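Local coordinates for CRISPR-associated endonuclease C2c1 (Alicyclobacillus acidoterrestris, PDB 5U31), which uses a guide RNA to recognise PAM-bearing target DNA and cleaves it with a metal-dependent RuvC nuclease domain, as part of bacterial CRISPR antiviral defence, at residues G136-A141 with D178-L183; A130-V135 with L188-R193. The protein carries 3 engineered substitutions. One frame throughout, in Å; residues are numbered along the deposited sequence.

Contact 1: G136-A141 with D178-L183; sequences GGLGIA and DVLRAL. With nucleotides of chain D.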
# COMPACT_ATOMS: atom_id res chain seq x y z
N GLY A 136 34.29 17.53 -26.09
CA GLY A 136 34.05 16.56 -25.05
C GLY A 136 33.80 15.16 -25.59
O GLY A 136 33.50 14.96 -26.77
N GLY A 137 33.91 14.19 -24.69
CA GLY A 137 33.79 12.77 -24.98
C GLY A 137 35.02 12.16 -25.61
O GLY A 137 35.32 10.98 -25.40
N LEU A 138 35.76 12.96 -26.38
CA LEU A 138 37.03 12.53 -26.94
C LEU A 138 38.05 12.51 -25.81
O LEU A 138 37.68 12.51 -24.63
CB LEU A 138 37.44 13.46 -28.08
CG LEU A 138 36.31 13.82 -29.06
CD1 LEU A 138 36.66 14.94 -30.02
CD2 LEU A 138 35.86 12.59 -29.83
N GLY A 139 39.34 12.50 -26.14
CA GLY A 139 40.34 12.52 -25.10
C GLY A 139 41.24 13.73 -25.19
O GLY A 139 42.42 13.67 -24.83
N ILE A 140 40.70 14.83 -25.69
CA ILE A 140 41.48 16.02 -25.97
C ILE A 140 41.46 16.99 -24.79
O ILE A 140 42.50 17.55 -24.43
CB ILE A 140 40.97 16.70 -27.26
CG1 ILE A 140 40.96 15.70 -28.41
CG2 ILE A 140 41.82 17.88 -27.62
CD1 ILE A 140 40.54 16.31 -29.74
N ALA A 141 40.30 17.19 -24.18
CA ALA A 141 40.15 18.24 -23.18
C ALA A 141 41.03 17.97 -21.96
O ALA A 141 41.17 16.83 -21.51
CB ALA A 141 38.69 18.36 -22.75
N ASP A 178 34.79 6.78 -30.25
CA ASP A 178 34.65 6.26 -31.61
C ASP A 178 33.29 6.61 -32.20
O ASP A 178 33.21 7.01 -33.37
CB ASP A 178 34.88 4.75 -31.63
CG ASP A 178 36.32 4.37 -31.35
OD1 ASP A 178 36.68 4.20 -30.16
OD2 ASP A 178 37.11 4.26 -32.31
N VAL A 179 32.23 6.48 -31.42
CA VAL A 179 30.90 6.87 -31.90
C VAL A 179 30.88 8.34 -32.26
O VAL A 179 30.36 8.74 -33.31
CB VAL A 179 29.82 6.52 -30.86
CG1 VAL A 179 28.52 7.23 -31.22
CG2 VAL A 179 29.61 5.02 -30.80
N LEU A 180 31.46 9.19 -31.40
CA LEU A 180 31.51 10.62 -31.69
C LEU A 180 32.27 10.89 -32.98
O LEU A 180 31.80 11.64 -33.84
CB LEU A 180 32.15 11.37 -30.52
CG LEU A 180 31.30 11.47 -29.26
CD1 LEU A 180 32.05 12.22 -28.19
CD2 LEU A 180 29.98 12.14 -29.58
N ARG A 181 33.44 10.28 -33.13
CA ARG A 181 34.21 10.49 -34.35
C ARG A 181 33.48 9.94 -35.57
O ARG A 181 33.55 10.53 -36.66
CB ARG A 181 35.60 9.87 -34.22
CG ARG A 181 36.56 10.70 -33.38
CD ARG A 181 37.98 10.17 -33.50
NE ARG A 181 38.42 9.49 -32.29
CZ ARG A 181 39.19 10.04 -31.36
NH1 ARG A 181 39.55 9.34 -30.29
NH2 ARG A 181 39.61 11.29 -31.50
N ALA A 182 32.77 8.82 -35.41
CA ALA A 182 31.96 8.31 -36.51
C ALA A 182 30.87 9.30 -36.89
O ALA A 182 30.69 9.63 -38.07
CB ALA A 182 31.36 6.96 -36.15
N LEU A 183 30.13 9.79 -35.89
CA LEU A 183 29.14 10.84 -36.15
C LEU A 183 29.76 12.01 -36.89
O LEU A 183 29.18 12.53 -37.85
CB LEU A 183 28.50 11.30 -34.83
CG LEU A 183 27.48 10.35 -34.19
CD1 LEU A 183 27.22 10.72 -32.74
CD2 LEU A 183 26.18 10.37 -34.95
P DT D 7 35.83 15.65 -21.63
OP1 DT D 7 36.98 15.11 -22.38
OP2 DT D 7 34.45 15.33 -22.06
O5' DT D 7 36.01 15.23 -20.10
C5' DT D 7 37.27 15.40 -19.48
C4' DT D 7 37.18 15.04 -18.02
O4' DT D 7 36.18 15.88 -17.38
C3' DT D 7 36.77 13.59 -17.72
O3' DT D 7 37.59 13.07 -16.68
C2' DT D 7 35.32 13.74 -17.29
C1' DT D 7 35.37 15.07 -16.58
N1 DT D 7 34.04 15.71 -16.42
C2 DT D 7 33.66 16.17 -15.18
O2 DT D 7 34.37 16.10 -14.19
N3 DT D 7 32.41 16.73 -15.13
C4 DT D 7 31.52 16.86 -16.18
O4 DT D 7 30.42 17.37 -16.04
C5 DT D 7 31.97 16.35 -17.45
C7 DT D 7 31.08 16.43 -18.65
C6 DT D 7 33.19 15.80 -17.51
P DT D 6 33.34 20.70 -24.54
OP1 DT D 6 34.45 20.73 -25.51
OP2 DT D 6 32.02 20.12 -24.88
O5' DT D 6 33.84 19.96 -23.21
C5' DT D 6 35.12 20.23 -22.69
C4' DT D 6 35.29 19.54 -21.36
O4' DT D 6 34.44 20.15 -20.38
C3' DT D 6 34.88 18.07 -21.34
O3' DT D 6 35.99 17.25 -21.60
C2' DT D 6 34.35 17.86 -19.91
C1' DT D 6 34.35 19.26 -19.30
N1 DT D 6 33.14 19.57 -18.51
C2 DT D 6 33.27 19.72 -17.15
O2 DT D 6 34.34 19.63 -16.57
N3 DT D 6 32.10 19.99 -16.49
C4 DT D 6 30.84 20.12 -17.04
O4 DT D 6 29.85 20.37 -16.36
C5 DT D 6 30.78 19.94 -18.48
C7 DT D 6 29.46 20.05 -19.19
C6 DT D 6 31.92 19.68 -19.13
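A glycine-containing loop of the REC1 domain that meets the DNA backbone is backed here by helix 176-185, with G136, G137 and L138 lying against L180 and R181. L180 directs CB toward the loop, and its CD1 methyl meets the loop backbone, 3.4 Å from G136 O and 3.7 Å from G137 CA. L138 supplies the matching apolar group: its CG stands beside the backbone N and anti to the carbonyl carbon (chi1 -44°), and the CD2 branch lies 4.0 Å from L180 CB. The same methyl meets the aliphatic base of R181, with CD2 4.1 Å from CG, and sits over one face of the guanidinium, displaced toward the rim. A long, flexible arginine suits this exposed edge, since its methylenes flank leucine while the charged end remains at the surface. On its DNA side the loop works through main chain: G137 N donates to OP2 of DT7 of chain D at 2.9 Å, with a nearly straight N-H...O angle of 168°. Glycine fits both positions. G137 has a positive phi of 79°, which favours this residue, and a CB here would be directed into L180 CD1; at G136 a CB would crowd OP2 of DT7 of chain D. Further along the loop, the small A141 turns CB toward the DNA backbone, 3.7 Å from OP1 of DT7 of chain D. Behind the loop, L180 also packs on P128 of helix 118-130, and V179 faces helix 93-107, which sets this helical turn within the REC1 bundle.

Contact 2: A130-V135 with L188-R193; sequences ADKDAV and LKPLMR. With SO4 (sulfate ion), chain F; nucleotides of chain D.
K189 sets out with CG anti to its backbone N (chi1 -179°), and after a bend at chi2 a second one at chi4 (57°) carries NZ up to the carbonyls of segment 130-135. The receiving structure is a type I beta turn, D131 to A134, just after helix 118-130 in the REC1 domain. NZ donates to A134 O at 3.0 Å, with a C=O...N angle of 125°, and only weakly to K132 O at 3.5 Å. Lysine suits the place because its long chain reaches from segment 188-193 to the turn and its ammonium group can serve several carbonyls at once. The turn is braced from within by an Asx turn: D133 N bonds D131 OD2 at 2.9 Å, through the anti lone pair of that carboxylate oxygen. Next to the lysine, P190 presents its ring to K132, CG to CG 3.7 Å apart and crossing obliquely; the aliphatic part of K132 does the packing, and the rest of its extended chain is poorly ordered. The small A130, at the end of helix 118-130, lets segment 188-193 come close, its CA 3.7 Å from M192 O; the selenomethionine side chain turns instead to helix 17-45. The turn delivers V135 to the DNA, where its N donates to OP1 of DT6 of chain D at 2.8 Å. At the far end of segment 188-193, R193 uses NH2 for a salt bridge with E83, while NH1 meets a sulfate, probably from the crystallisation liquor, bonding its O3 at 2.9 Å.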
# COMPACT_ATOMS: atom_id res chain seq x y z
N ALA A 130 25.34 18.46 -29.47
CA ALA A 130 24.64 19.67 -29.88
C ALA A 130 25.55 20.86 -30.13
O ALA A 130 25.11 21.82 -30.79
CB ALA A 130 23.58 20.07 -28.84
N ASP A 131 26.78 20.85 -29.64
CA ASP A 131 27.71 21.95 -29.85
C ASP A 131 28.50 21.70 -31.12
O ASP A 131 29.15 20.66 -31.26
CB ASP A 131 28.64 22.10 -28.65
CG ASP A 131 29.34 23.44 -28.61
OD1 ASP A 131 29.23 24.13 -27.57
OD2 ASP A 131 29.98 23.81 -29.61
N LYS A 132 28.44 22.65 -32.05
CA LYS A 132 29.17 22.52 -33.31
C LYS A 132 30.66 22.33 -33.08
O LYS A 132 31.32 21.62 -33.85
CB LYS A 132 28.92 23.75 -34.18
CG LYS A 132 28.71 23.47 -35.65
CD LYS A 132 28.15 24.70 -36.35
CE LYS A 132 27.58 24.35 -37.72
NZ LYS A 132 26.96 25.54 -38.38
N ASP A 133 31.22 22.95 -32.04
CA ASP A 133 32.66 22.96 -31.81
C ASP A 133 33.06 22.18 -30.57
O ASP A 133 34.14 22.42 -30.02
CB ASP A 133 33.16 24.40 -31.70
CG ASP A 133 32.71 25.28 -32.85
OD1 ASP A 133 32.97 24.92 -34.02
OD2 ASP A 133 32.09 26.32 -32.58
N ALA A 134 32.23 21.24 -30.13
CA ALA A 134 32.50 20.54 -28.89
C ALA A 134 33.67 19.57 -29.05
O ALA A 134 33.86 18.97 -30.11
CB ALA A 134 31.27 19.79 -28.41
N VAL A 135 34.45 19.44 -27.98
CA VAL A 135 35.57 18.52 -27.92
C VAL A 135 35.41 17.49 -26.81
O VAL A 135 36.30 16.67 -26.60
CB VAL A 135 36.91 19.27 -27.74
CG1 VAL A 135 38.03 18.50 -28.39
CG2 VAL A 135 36.81 20.66 -28.33
N LEU A 188 27.34 14.53 -38.93
CA LEU A 188 26.41 14.69 -37.82
C LEU A 188 27.09 15.27 -36.58
O LEU A 188 26.71 14.93 -35.45
CB LEU A 188 25.77 13.34 -37.48
CG LEU A 188 25.08 12.64 -38.65
CD1 LEU A 188 24.86 11.17 -38.32
CD2 LEU A 188 23.76 13.34 -38.98
N LYS A 189 28.09 16.14 -36.77
CA LYS A 189 28.84 16.67 -35.63
C LYS A 189 27.93 17.40 -34.66
O LYS A 189 28.04 17.18 -33.45
CB LYS A 189 29.99 17.55 -36.11
CG LYS A 189 30.81 18.13 -34.97
CD LYS A 189 31.47 17.02 -34.17
CE LYS A 189 32.46 17.59 -33.17
NZ LYS A 189 31.80 18.56 -32.26
N PRO A 190 27.03 18.27 -35.10
CA PRO A 190 25.84 18.52 -34.29
C PRO A 190 24.77 17.52 -34.70
O PRO A 190 24.28 17.56 -35.83
CB PRO A 190 25.45 19.97 -34.63
CG PRO A 190 26.55 20.48 -35.54
CD PRO A 190 27.16 19.27 -36.17
N LEU A 191 24.44 16.58 -33.82
CA LEU A 191 23.33 15.68 -34.09
C LEU A 191 22.01 16.38 -33.84
O LEU A 191 21.14 16.43 -34.71
CB LEU A 191 23.44 14.42 -33.23
CG LEU A 191 22.90 13.07 -33.73
CD1 LEU A 191 22.29 12.30 -32.57
CD2 LEU A 191 21.90 13.20 -34.87
N MSE A 192 21.85 16.94 -32.64
CA MSE A 192 20.61 17.57 -32.22
C MSE A 192 20.78 19.06 -32.10
O MSE A 192 21.87 19.60 -32.30
CB MSE A 192 20.16 17.00 -30.88
CG MSE A 192 20.04 15.50 -30.85
SE MSE A 192 20.03 14.85 -29.02
CE MSE A 192 19.82 12.95 -29.37
N ARG A 193 19.70 19.74 -31.74
CA ARG A 193 19.73 21.18 -31.56
C ARG A 193 19.82 21.52 -30.08
O ARG A 193 19.42 20.73 -29.21
CB ARG A 193 18.48 21.82 -32.17
CG ARG A 193 18.07 21.17 -33.48
CD ARG A 193 16.91 21.88 -34.13
NE ARG A 193 17.38 22.70 -35.24
CZ ARG A 193 17.49 22.26 -36.49
NH1 ARG A 193 17.16 21.01 -36.78
NH2 ARG A 193 17.93 23.07 -37.44
S SO4 F . 15.63 18.18 -35.68
O1 SO4 F . 14.61 17.18 -35.34
O2 SO4 F . 16.02 17.99 -37.07
O3 SO4 F . 15.07 19.52 -35.48
O4 SO4 F . 16.81 18.02 -34.83
P DT D 6 33.34 20.70 -24.54
OP1 DT D 6 34.45 20.73 -25.51
OP2 DT D 6 32.02 20.12 -24.88
O5' DT D 6 33.84 19.96 -23.21
C5' DT D 6 35.12 20.23 -22.69
C4' DT D 6 35.29 19.54 -21.36
O4' DT D 6 34.44 20.15 -20.38
C3' DT D 6 34.88 18.07 -21.34
O3' DT D 6 35.99 17.25 -21.60
C2' DT D 6 34.35 17.86 -19.91
C1' DT D 6 34.35 19.26 -19.30
N1 DT D 6 33.14 19.57 -18.51
C2 DT D 6 33.27 19.72 -17.15
O2 DT D 6 34.34 19.63 -16.57
N3 DT D 6 32.10 19.99 -16.49
C4 DT D 6 30.84 20.12 -17.04
O4 DT D 6 29.85 20.37 -16.36
C5 DT D 6 30.78 19.94 -18.48
C7 DT D 6 29.46 20.05 -19.19
C6 DT D 6 31.92 19.68 -19.13

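Overall arrangement
Helix 118-130, whose first turns include the PAM-binding residues 119-123, ends where segment 130-135 begins, and segment 136-141 follows directly. The chain then passes through helices 148-154 and 161-172 before returning on helix 176-185, where contact 1 closes a loop of 36 residues. It continues into segment 188-193, and contact 2 closes a wider loop of 52 residues, with contact 1 nested inside. The two centres lie 11 Å apart, joined by a probable hydrogen bond from L188 N to L183 O and by packing of I140 on V135. Together they fasten one continuous DNA-facing loop of REC1 to helix 176-185 and its exit.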